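Putative uncharacterized protein PH0300 (Pyrococcus horikoshii, PDB 3VRH) catalyses the ATP-dependent 2-thiolation of 5-methyluridine 54 in the T loop of tRNAs, which stabilises them at high temperature. Local coordinates at residues H78-I83 / I107-E112; H25-F30 / V205-A210; D47-V52 / G71-C76. All blocks are in the same frame, centred on the assembly; numbering follows the deposited sequence.

Contact 1: residues H78-I83 / I107-E112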
loop_
_atom_site.group_PDB
_atom_site.type_symbol
_atom_site.label_atom_id
_atom_site.label_comp_id
_atom_site.label_asym_id
_atom_site.label_seq_id
_atom_site.Cartn_x
_atom_site.Cartn_y
_atom_site.Cartn_z
ATOM N N HIS A 78 -4.319 28.663 -16.892
ATOM C CA HIS A 78 -3.570 27.644 -17.606
ATOM C C HIS A 78 -2.102 27.966 -17.556
ATOM O O HIS A 78 -1.694 29.058 -17.934
ATOM C CB HIS A 78 -3.999 27.549 -19.062
ATOM C CG HIS A 78 -3.125 26.653 -19.877
ATOM N ND1 HIS A 78 -3.136 25.282 -19.741
ATOM C CD2 HIS A 78 -2.204 26.931 -20.830
ATOM C CE1 HIS A 78 -2.261 24.752 -20.578
ATOM N NE2 HIS A 78 -1.689 25.732 -21.257
ATOM N N ILE A 79 -1.302 27.010 -17.107
ATOM C CA ILE A 79 0.124 27.238 -17.020
ATOM C C ILE A 79 0.806 26.486 -18.147
ATOM O O ILE A 79 0.901 25.254 -18.133
ATOM C CB ILE A 79 0.678 26.827 -15.643
ATOM C CG1 ILE A 79 0.048 27.704 -14.557
ATOM C CG2 ILE A 79 2.214 26.902 -15.617
ATOM C CD1 ILE A 79 0.217 27.150 -13.140
ATOM N N ASN A 80 1.252 27.263 -19.132
ATOM C CA ASN A 80 1.881 26.766 -20.339
ATOM C C ASN A 80 3.342 26.390 -20.035
ATOM O O ASN A 80 4.130 27.228 -19.594
ATOM C CB ASN A 80 1.737 27.840 -21.436
ATOM C CG ASN A 80 2.423 27.463 -22.743
ATOM O OD1 ASN A 80 3.531 26.928 -22.754
ATOM N ND2 ASN A 80 1.761 27.752 -23.855
ATOM N N LEU A 81 3.688 25.121 -20.266
ATOM C CA LEU A 81 4.978 24.569 -19.820
ATOM C C LEU A 81 6.134 24.913 -20.753
ATOM O O LEU A 81 7.289 24.671 -20.430
ATOM C CB LEU A 81 4.889 23.051 -19.614
ATOM C CG LEU A 81 3.724 22.577 -18.744
ATOM C CD1 LEU A 81 3.795 21.057 -18.505
ATOM C CD2 LEU A 81 3.691 23.351 -17.427
ATOM N N GLY A 82 5.823 25.479 -21.910
ATOM C CA GLY A 82 6.861 25.952 -22.808
ATOM C C GLY A 82 7.617 24.862 -23.560
ATOM O O GLY A 82 8.791 25.019 -23.918
ATOM N N ILE A 83 6.937 23.753 -23.810
ATOM C CA ILE A 83 7.520 22.691 -24.606
ATOM C C ILE A 83 7.198 22.892 -26.087
ATOM O O ILE A 83 6.020 22.873 -26.487
ATOM C CB ILE A 83 7.004 21.341 -24.159
ATOM C CG1 ILE A 83 7.208 21.193 -22.648
ATOM C CG2 ILE A 83 7.713 20.239 -24.942
ATOM C CD1 ILE A 83 6.688 19.908 -22.080
ATOM N N ILE A 107 -3.581 33.137 -18.542
ATOM C CA ILE A 107 -2.480 32.299 -18.977
ATOM C C ILE A 107 -1.129 32.804 -18.499
ATOM O O ILE A 107 -0.808 33.991 -18.651
ATOM C CB ILE A 107 -2.449 32.155 -20.507
ATOM C CG1 ILE A 107 -3.813 31.692 -21.018
ATOM C CG2 ILE A 107 -1.324 31.183 -20.926
ATOM C CD1 ILE A 107 -4.011 31.868 -22.509
ATOM N N VAL A 108 -0.362 31.886 -17.910
ATOM C CA VAL A 108 1.037 32.099 -17.582
ATOM C C VAL A 108 1.918 31.166 -18.408
ATOM O O VAL A 108 1.784 29.930 -18.343
ATOM C CB VAL A 108 1.314 31.836 -16.090
ATOM C CG1 VAL A 108 2.803 31.994 -15.778
ATOM C CG2 VAL A 108 0.488 32.770 -15.229
ATOM N N ARG A 109 2.820 31.754 -19.181
ATOM C CA ARG A 109 3.742 30.987 -19.994
ATOM C C ARG A 109 5.082 30.911 -19.272
ATOM O O ARG A 109 5.782 31.903 -19.130
ATOM C CB ARG A 109 3.896 31.632 -21.365
ATOM C CG ARG A 109 2.585 31.826 -22.095
ATOM C CD ARG A 109 2.666 31.254 -23.494
ATOM N NE ARG A 109 1.411 31.363 -24.236
ATOM C CZ ARG A 109 1.281 32.009 -25.398
ATOM N NH1 ARG A 109 2.330 32.609 -25.949
ATOM N NH2 ARG A 109 0.102 32.066 -26.014
ATOM N N ILE A 110 5.423 29.723 -18.794
ATOM C CA ILE A 110 6.632 29.531 -18.003
ATOM C C ILE A 110 7.881 29.983 -18.752
ATOM O O ILE A 110 8.746 30.641 -18.178
ATOM C CB ILE A 110 6.758 28.067 -17.570
ATOM C CG1 ILE A 110 5.843 27.811 -16.362
ATOM C CG2 ILE A 110 8.188 27.717 -17.265
ATOM C CD1 ILE A 110 5.802 26.335 -15.925
ATOM N N LYS A 111 7.948 29.649 -20.038
ATOM C CA LYS A 111 9.085 29.998 -20.891
ATOM C C LYS A 111 9.225 31.511 -21.049
ATOM O O LYS A 111 10.330 32.025 -21.152
ATOM C CB LYS A 111 8.915 29.371 -22.273
ATOM C CG LYS A 111 10.208 28.880 -22.922
ATOM C CD LYS A 111 11.025 30.000 -23.531
ATOM C CE LYS A 111 12.216 29.429 -24.298
ATOM N NZ LYS A 111 11.819 28.265 -25.161
ATOM N N GLU A 112 8.100 32.220 -21.079
ATOM C CA GLU A 112 8.137 33.674 -21.194
ATOM C C GLU A 112 8.637 34.371 -19.923
ATOM O O GLU A 112 9.474 35.258 -19.982
ATOM C CB GLU A 112 6.784 34.220 -21.665
ATOM C CG GLU A 112 6.478 33.807 -23.101
ATOM C CD GLU A 112 5.149 34.342 -23.631
ATOM O OE1 GLU A 112 4.501 35.195 -22.973
ATOM O OE2 GLU A 112 4.746 33.892 -24.725
HETATM O O HOH W 1 5.691 28.810 -21.704
#

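Contact 2: residues H25-F30 / V205-A210. With ZN (zinc ion), chain B.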
loop_
_atom_site.group_PDB
_atom_site.type_symbol
_atom_site.label_atom_id
_atom_site.label_comp_id
_atom_site.label_asym_id
_atom_site.label_seq_id
_atom_site.Cartn_x
_atom_site.Cartn_y
_atom_site.Cartn_z
ATOM N N HIS A 25 -29.217 11.759 -16.894
ATOM C CA HIS A 25 -29.297 11.355 -15.496
ATOM C C HIS A 25 -27.929 11.027 -14.921
ATOM O O HIS A 25 -27.732 11.127 -13.708
ATOM C CB HIS A 25 -30.288 10.202 -15.271
ATOM C CG HIS A 25 -31.705 10.660 -15.182
ATOM N ND1 HIS A 25 -32.635 10.377 -16.152
ATOM C CD2 HIS A 25 -32.336 11.448 -14.280
ATOM C CE1 HIS A 25 -33.788 10.937 -15.843
ATOM N NE2 HIS A 25 -33.635 11.598 -14.711
ATOM N N PHE A 26 -26.988 10.638 -15.784
ATOM C CA PHE A 26 -25.609 10.480 -15.337
ATOM C C PHE A 26 -24.990 11.836 -14.991
ATOM O O PHE A 26 -24.342 11.981 -13.949
ATOM C CB PHE A 26 -24.746 9.785 -16.391
ATOM C CG PHE A 26 -23.283 9.857 -16.090
ATOM C CD1 PHE A 26 -22.753 9.182 -14.991
ATOM C CD2 PHE A 26 -22.436 10.620 -16.879
ATOM C CE1 PHE A 26 -21.401 9.256 -14.698
ATOM C CE2 PHE A 26 -21.080 10.702 -16.592
ATOM C CZ PHE A 26 -20.560 10.020 -15.498
ATOM N N LYS A 27 -25.181 12.817 -15.881
ATOM C CA LYS A 27 -24.682 14.176 -15.660
ATOM C C LYS A 27 -25.166 14.676 -14.311
ATOM O O LYS A 27 -24.383 15.171 -13.493
ATOM C CB LYS A 27 -25.146 15.111 -16.784
ATOM C CG LYS A 27 -24.258 15.021 -18.025
ATOM C CD LYS A 27 -24.935 15.511 -19.314
ATOM C CE LYS A 27 -25.463 16.926 -19.216
ATOM N NZ LYS A 27 -25.840 17.460 -20.578
ATOM N N GLU A 28 -26.466 14.505 -14.084
ATOM C CA GLU A 28 -27.109 14.898 -12.834
ATOM C C GLU A 28 -26.518 14.173 -11.628
ATOM O O GLU A 28 -26.187 14.800 -10.616
ATOM C CB GLU A 28 -28.618 14.649 -12.931
ATOM C CG GLU A 28 -29.371 14.919 -11.642
ATOM C CD GLU A 28 -30.895 14.906 -11.813
ATOM O OE1 GLU A 28 -31.397 14.425 -12.856
ATOM O OE2 GLU A 28 -31.593 15.384 -10.890
ATOM N N TYR A 29 -26.374 12.854 -11.733
ATOM C CA TYR A 29 -25.724 12.089 -10.668
ATOM C C TYR A 29 -24.320 12.638 -10.378
ATOM O O TYR A 29 -23.928 12.821 -9.215
ATOM C CB TYR A 29 -25.681 10.600 -11.035
ATOM C CG TYR A 29 -24.557 9.806 -10.404
ATOM C CD1 TYR A 29 -23.319 9.713 -11.033
ATOM C CD2 TYR A 29 -24.735 9.134 -9.195
ATOM C CE1 TYR A 29 -22.282 8.997 -10.472
ATOM C CE2 TYR A 29 -23.700 8.400 -8.617
ATOM C CZ TYR A 29 -22.473 8.334 -9.269
ATOM O OH TYR A 29 -21.416 7.627 -8.737
ATOM N N PHE A 30 -23.574 12.941 -11.432
ATOM C CA PHE A 30 -22.180 13.352 -11.253
ATOM C C PHE A 30 -22.125 14.711 -10.564
ATOM O O PHE A 30 -21.350 14.925 -9.621
ATOM C CB PHE A 30 -21.478 13.402 -12.610
ATOM C CG PHE A 30 -19.990 13.636 -12.537
ATOM C CD1 PHE A 30 -19.476 14.919 -12.527
ATOM C CD2 PHE A 30 -19.094 12.562 -12.559
ATOM C CE1 PHE A 30 -18.109 15.140 -12.495
ATOM C CE2 PHE A 30 -17.722 12.787 -12.521
ATOM C CZ PHE A 30 -17.239 14.084 -12.492
ATOM N N VAL A 205 -14.067 10.587 -17.121
ATOM C CA VAL A 205 -14.059 10.339 -18.561
ATOM C C VAL A 205 -15.475 10.379 -19.140
ATOM O O VAL A 205 -15.736 11.095 -20.117
ATOM C CB VAL A 205 -13.388 8.995 -18.932
ATOM C CG1 VAL A 205 -13.651 8.657 -20.413
ATOM C CG2 VAL A 205 -11.891 9.061 -18.658
ATOM N N ALA A 206 -16.396 9.648 -18.524
ATOM C CA ALA A 206 -17.763 9.621 -19.029
ATOM C C ALA A 206 -18.445 11.003 -19.003
ATOM O O ALA A 206 -19.244 11.344 -19.882
ATOM C CB ALA A 206 -18.589 8.577 -18.280
ATOM N N TYR A 207 -18.123 11.807 -18.001
ATOM C CA TYR A 207 -18.756 13.105 -17.892
ATOM C C TYR A 207 -18.264 14.063 -18.970
ATOM O O TYR A 207 -19.068 14.706 -19.636
ATOM C CB TYR A 207 -18.551 13.704 -16.506
ATOM C CG TYR A 207 -19.355 14.962 -16.299
ATOM C CD1 TYR A 207 -18.817 16.208 -16.587
ATOM C CD2 TYR A 207 -20.663 14.901 -15.841
ATOM C CE1 TYR A 207 -19.561 17.375 -16.409
ATOM C CE2 TYR A 207 -21.414 16.052 -15.656
ATOM C CZ TYR A 207 -20.858 17.289 -15.937
ATOM O OH TYR A 207 -21.595 18.442 -15.758
ATOM N N ALA A 208 -16.948 14.163 -19.132
ATOM C CA ALA A 208 -16.352 14.989 -20.178
ATOM C C ALA A 208 -16.941 14.696 -21.550
ATOM O O ALA A 208 -17.247 15.596 -22.314
ATOM C CB ALA A 208 -14.858 14.787 -20.225
ATOM N N LEU A 209 -17.078 13.423 -21.865
ATOM C CA LEU A 209 -17.562 13.026 -23.172
ATOM C C LEU A 209 -19.030 13.390 -23.293
ATOM O O LEU A 209 -19.482 13.796 -24.358
ATOM C CB LEU A 209 -17.325 11.528 -23.390
ATOM C CG LEU A 209 -15.833 11.214 -23.152
ATOM C CD1 LEU A 209 -15.452 9.745 -23.406
ATOM C CD2 LEU A 209 -14.931 12.191 -23.949
ATOM N N ALA A 210 -19.761 13.278 -22.187
ATOM C CA ALA A 210 -21.184 13.605 -22.191
ATOM C C ALA A 210 -21.413 15.088 -22.439
ATOM O O ALA A 210 -22.345 15.458 -23.134
ATOM C CB ALA A 210 -21.853 13.163 -20.902
HETATM ZN ZN ZN B . -32.616 8.677 -17.589
#

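Contact 3: residues D47-V52 / G71-C76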
loop_
_atom_site.group_PDB
_atom_site.type_symbol
_atom_site.label_atom_id
_atom_site.label_comp_id
_atom_site.label_asym_id
_atom_site.label_seq_id
_atom_site.Cartn_x
_atom_site.Cartn_y
_atom_site.Cartn_z
ATOM N N ASP A 47 -19.949 32.220 -2.182
ATOM C CA ASP A 47 -19.478 33.600 -2.181
ATOM C C ASP A 47 -17.996 33.683 -2.559
ATOM O O ASP A 47 -17.493 34.762 -2.889
ATOM C CB ASP A 47 -19.685 34.218 -0.800
ATOM C CG ASP A 47 -18.942 33.452 0.291
ATOM O OD1 ASP A 47 -19.399 32.340 0.647
ATOM O OD2 ASP A 47 -17.897 33.949 0.783
ATOM N N GLU A 48 -17.305 32.547 -2.509
ATOM C CA GLU A 48 -15.856 32.513 -2.732
ATOM C C GLU A 48 -15.452 32.742 -4.196
ATOM O O GLU A 48 -16.163 32.354 -5.125
ATOM C CB GLU A 48 -15.269 31.190 -2.237
ATOM C CG GLU A 48 -14.891 31.181 -0.776
ATOM C CD GLU A 48 -14.486 29.802 -0.285
ATOM O OE1 GLU A 48 -15.224 28.824 -0.538
ATOM O OE2 GLU A 48 -13.430 29.698 0.362
ATOM N N ARG A 49 -14.315 33.403 -4.387
ATOM C CA ARG A 49 -13.737 33.537 -5.715
ATOM C C ARG A 49 -12.760 32.385 -5.920
ATOM O O ARG A 49 -11.746 32.288 -5.250
ATOM C CB ARG A 49 -13.047 34.889 -5.886
ATOM C CG ARG A 49 -12.617 35.163 -7.321
ATOM C CD ARG A 49 -12.767 36.633 -7.696
ATOM N NE ARG A 49 -11.817 37.020 -8.736
ATOM C CZ ARG A 49 -10.609 37.520 -8.486
ATOM N NH1 ARG A 49 -10.216 37.691 -7.226
ATOM N NH2 ARG A 49 -9.794 37.845 -9.488
ATOM N N ILE A 50 -13.091 31.497 -6.842
ATOM C CA ILE A 50 -12.351 30.251 -6.967
ATOM C C ILE A 50 -11.518 30.199 -8.239
ATOM O O ILE A 50 -11.983 30.569 -9.317
ATOM C CB ILE A 50 -13.309 29.067 -6.932
ATOM C CG1 ILE A 50 -14.222 29.198 -5.706
ATOM C CG2 ILE A 50 -12.525 27.763 -6.934
ATOM C CD1 ILE A 50 -15.599 28.557 -5.866
ATOM N N LEU A 51 -10.281 29.741 -8.101
ATOM C CA LEU A 51 -9.397 29.588 -9.242
ATOM C C LEU A 51 -9.236 28.104 -9.578
ATOM O O LEU A 51 -8.957 27.300 -8.687
ATOM C CB LEU A 51 -8.036 30.196 -8.922
ATOM C CG LEU A 51 -7.022 30.065 -10.059
ATOM C CD1 LEU A 51 -7.420 30.976 -11.207
ATOM C CD2 LEU A 51 -5.583 30.326 -9.604
ATOM N N VAL A 52 -9.431 27.734 -10.844
ATOM C CA VAL A 52 -9.188 26.344 -11.273
ATOM C C VAL A 52 -8.014 26.314 -12.247
ATOM O O VAL A 52 -8.010 27.021 -13.266
ATOM C CB VAL A 52 -10.423 25.688 -11.929
ATOM C CG1 VAL A 52 -10.113 24.246 -12.337
ATOM C CG2 VAL A 52 -11.614 25.724 -10.985
ATOM N N GLY A 71 -22.891 26.749 -10.062
ATOM C CA GLY A 71 -23.137 28.128 -9.694
ATOM C C GLY A 71 -22.036 28.809 -8.908
ATOM O O GLY A 71 -22.274 29.838 -8.289
ATOM N N TYR A 72 -20.828 28.254 -8.932
ATOM C CA TYR A 72 -19.709 28.868 -8.232
ATOM C C TYR A 72 -19.056 29.970 -9.046
ATOM O O TYR A 72 -19.217 30.031 -10.263
ATOM C CB TYR A 72 -18.678 27.807 -7.816
ATOM C CG TYR A 72 -19.195 26.955 -6.690
ATOM C CD1 TYR A 72 -19.982 25.847 -6.947
ATOM C CD2 TYR A 72 -18.933 27.285 -5.369
ATOM C CE1 TYR A 72 -20.482 25.069 -5.916
ATOM C CE2 TYR A 72 -19.428 26.523 -4.332
ATOM C CZ TYR A 72 -20.207 25.416 -4.610
ATOM O OH TYR A 72 -20.713 24.646 -3.591
ATOM N N ASN A 73 -18.322 30.847 -8.368
ATOM C CA ASN A 73 -17.633 31.944 -9.039
ATOM C C ASN A 73 -16.221 31.514 -9.433
ATOM O O ASN A 73 -15.287 31.610 -8.642
ATOM C CB ASN A 73 -17.589 33.194 -8.144
ATOM C CG ASN A 73 -16.771 34.317 -8.753
ATOM O OD1 ASN A 73 -16.566 34.362 -9.967
ATOM N ND2 ASN A 73 -16.291 35.227 -7.912
ATOM N N ILE A 74 -16.059 31.040 -10.661
ATOM C CA ILE A 74 -14.772 30.455 -10.998
ATOM C C ILE A 74 -14.071 31.163 -12.145
ATOM O O ILE A 74 -14.701 31.587 -13.113
ATOM C CB ILE A 74 -14.884 28.945 -11.289
ATOM C CG1 ILE A 74 -15.745 28.708 -12.521
ATOM C CG2 ILE A 74 -15.473 28.185 -10.091
ATOM C CD1 ILE A 74 -15.147 27.705 -13.458
ATOM N N GLU A 75 -12.761 31.311 -12.007
ATOM C CA GLU A 75 -11.908 31.736 -13.108
ATOM C C GLU A 75 -10.862 30.642 -13.273
ATOM O O GLU A 75 -10.627 29.868 -12.338
ATOM C CB GLU A 75 -11.272 33.103 -12.820
ATOM C CG GLU A 75 -12.334 34.201 -12.532
ATOM C CD GLU A 75 -11.755 35.602 -12.343
ATOM O OE1 GLU A 75 -10.643 35.874 -12.834
ATOM O OE2 GLU A 75 -12.427 36.441 -11.703
ATOM N N CYS A 76 -10.254 30.558 -14.452
ATOM C CA CYS A 76 -9.311 29.490 -14.718
ATOM C C CYS A 76 -7.940 30.028 -15.035
ATOM O O CYS A 76 -7.798 31.143 -15.553
ATOM C CB CYS A 76 -9.812 28.605 -15.851
ATOM S SG CYS A 76 -11.447 27.956 -15.527
HETATM O O HOH W 2 -18.159 30.747 -5.522
#

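Contact 1: residues H78-I83 / I107-E112
The His78 ring meets Ile107 at its edge, CG2 of Ile107 near the ring plane and 4.3 Å from His78 CD2; obliquely to the Arg109 guanidinium sits Asn80 ND2, the two planes 50° apart. Both pairs belong to one face of a parallel sheet, where strand 73-80 and edge strand 105-109 are joined through helix 87-101 as a beta-alpha-beta unit. That helix supplies Glu91: OE1 accepts a hydrogen bond from Asn80 ND2, OE2 forms a salt bridge with Arg109 NH2. Two backbone bonds join the strands, Val108 N to His78 O and Asn80 N to Val108 O at 2.8 Å; a third, Ile110 N to Asn80 O, ties on helix 110-114. On the other face Ile79 CG2, anti to its backbone N, packs 3.6 Å from Ile110 CD1; Ile79 also binds ATP. Arg109, the helix N-cap, also bridges to Glu112, and its CD touches Asn80 ND2 at 3.6 Å. An alanine here would probably leave Glu112 and Glu91 OE2 without their cationic mate and the Asn80 amide without its aliphatic neighbour. At the end of the strand, Asn80 OD1 accepts from Gly82 N at 2.8 Å, an Asx turn, and from a water that itself accepts from Lys111 N.

Contact 2: residues H25-F30 / V205-A210
The helical segments 25-30 and 205-210 cross at 125° with their axes 10.2 Å apart at closest approach, and Lys27 and Tyr207 come nearest, their CA atoms 6.4 Å apart. Tyr207 has the largest share of the contact, meeting Phe26, Lys27 and Phe30. Its ring forms an offset stack with the Phe30 ring, centroids 4.5 Å apart and planes inclined by 21°. The offset places Tyr207 CB almost exactly on the normal through the centre of Phe30, a CH-pi contact at 4.0 Å from the centroid. In return Phe30 CD1 lies over one face of Tyr207, displaced toward the rim. Both residues point CB toward the other helix and have CG anti to the backbone N (chi1 -172° in each), beside the carbonyl carbon.

Phe26 comes in by its edge: CE2 lies 3.5 Å from Tyr207 N, which is near the plane of the ring, and 3.7 Å from Ala206 CB. One turn apart on their own helix, the two rings converge on Tyr207, Phe26 at its backbone N and CB, Phe30 at its ring. The contact joins the N-terminal zinc-binding module to the PP-loop domain. His25 binds the zinc ion through ND1 at 2.2 Å, and Cys3, Cys6 and Cys22 complete the site. Ile12 and Ile14 of strand 12-14 also pack on Phe26, while Val62 of helix 58-69 touches both stacked rings.

Lys27 crosses Tyr207 at about a right angle: its CA lies near the ring plane, at the edge, while CG comes within 3.8 Å of Tyr207 CE2 from well out of that plane, and CG and CD also approach Ala210 CB. Its charged NZ pairs instead with Glu24. The hydroxyl of Tyr207 is hydrogen-bonded to OE1 of Glu31 of helix 23-40.

Contact 3: residues D47-V52 / G71-C76
Strands 49-53 and 73-80, the two parallel strands of a beta-alpha-beta unit whose crossover is helix 58-69, meet here through Ile50, Val52 and their partners Ile74 and Cys76. The axes of the paired segments are 4.6 Å apart and inclined by 33°. Ile50 donates its N to Asn73 O at 2.8 Å and accepts from Glu75 N on its own O; Val52 N then donates to Glu75 O at 2.9 Å. Ile50, Val52, Ile74 and Cys76 point to one face, where Ala64 of helix 58-69 touches the last three. Ile50 CB meets Ile74 CG2 at 3.9 Å, and Ile50 CD1 reaches Tyr72 CD2 at 3.6 Å, the two side chains crossing at a slant.

Strand 49-53 leads into the PP-loop: Ala53, an ATP-binding residue, follows Val52, and Ser55, Gly57, Asp59 and Ser60 a little further on help line the pocket that holds bicine in this crystal.

On the opposite face Arg49 and Glu75 form a salt bridge, NE to OE2, 3.1 Å long and nearly straight at 171°. Glu75 has CG anti to the carbonyl carbon (chi1 -57°) and an extended chain beyond it, which carries the carboxylate to Arg49 NE. The oxygen lies in the guanidinium plane, yet NE approaches from above the carboxylate plane. Arg49 NH1 also donates to Asn146 O, and Glu75 OE1 is hydrogen-bonded to His106 NE2. Arg49 CG lies 3.7 Å from Asn73 ND2.

How the contacts relate
From the N terminus, the first half of contact 2 comes at residues 25-30, which begin with the zinc ligand His25. The chain then enters the central sheet, and contact 3 closes a short loop from 47-52 to 71-76 around helix 58-69. Strand 73-80 carries on into contact 1, which closes the next loop, from 78-83 to 107-112, around helix 87-101. Contacts 3 and 1 are thus in series, adjoining in sequence and sharing one strand, with centres 22 Å apart. Only at 205-210 does contact 2 close, enclosing both without crossing either. It ties the N-terminal module to the PP-loop domain, whereas the others join neighbouring parallel strands within it.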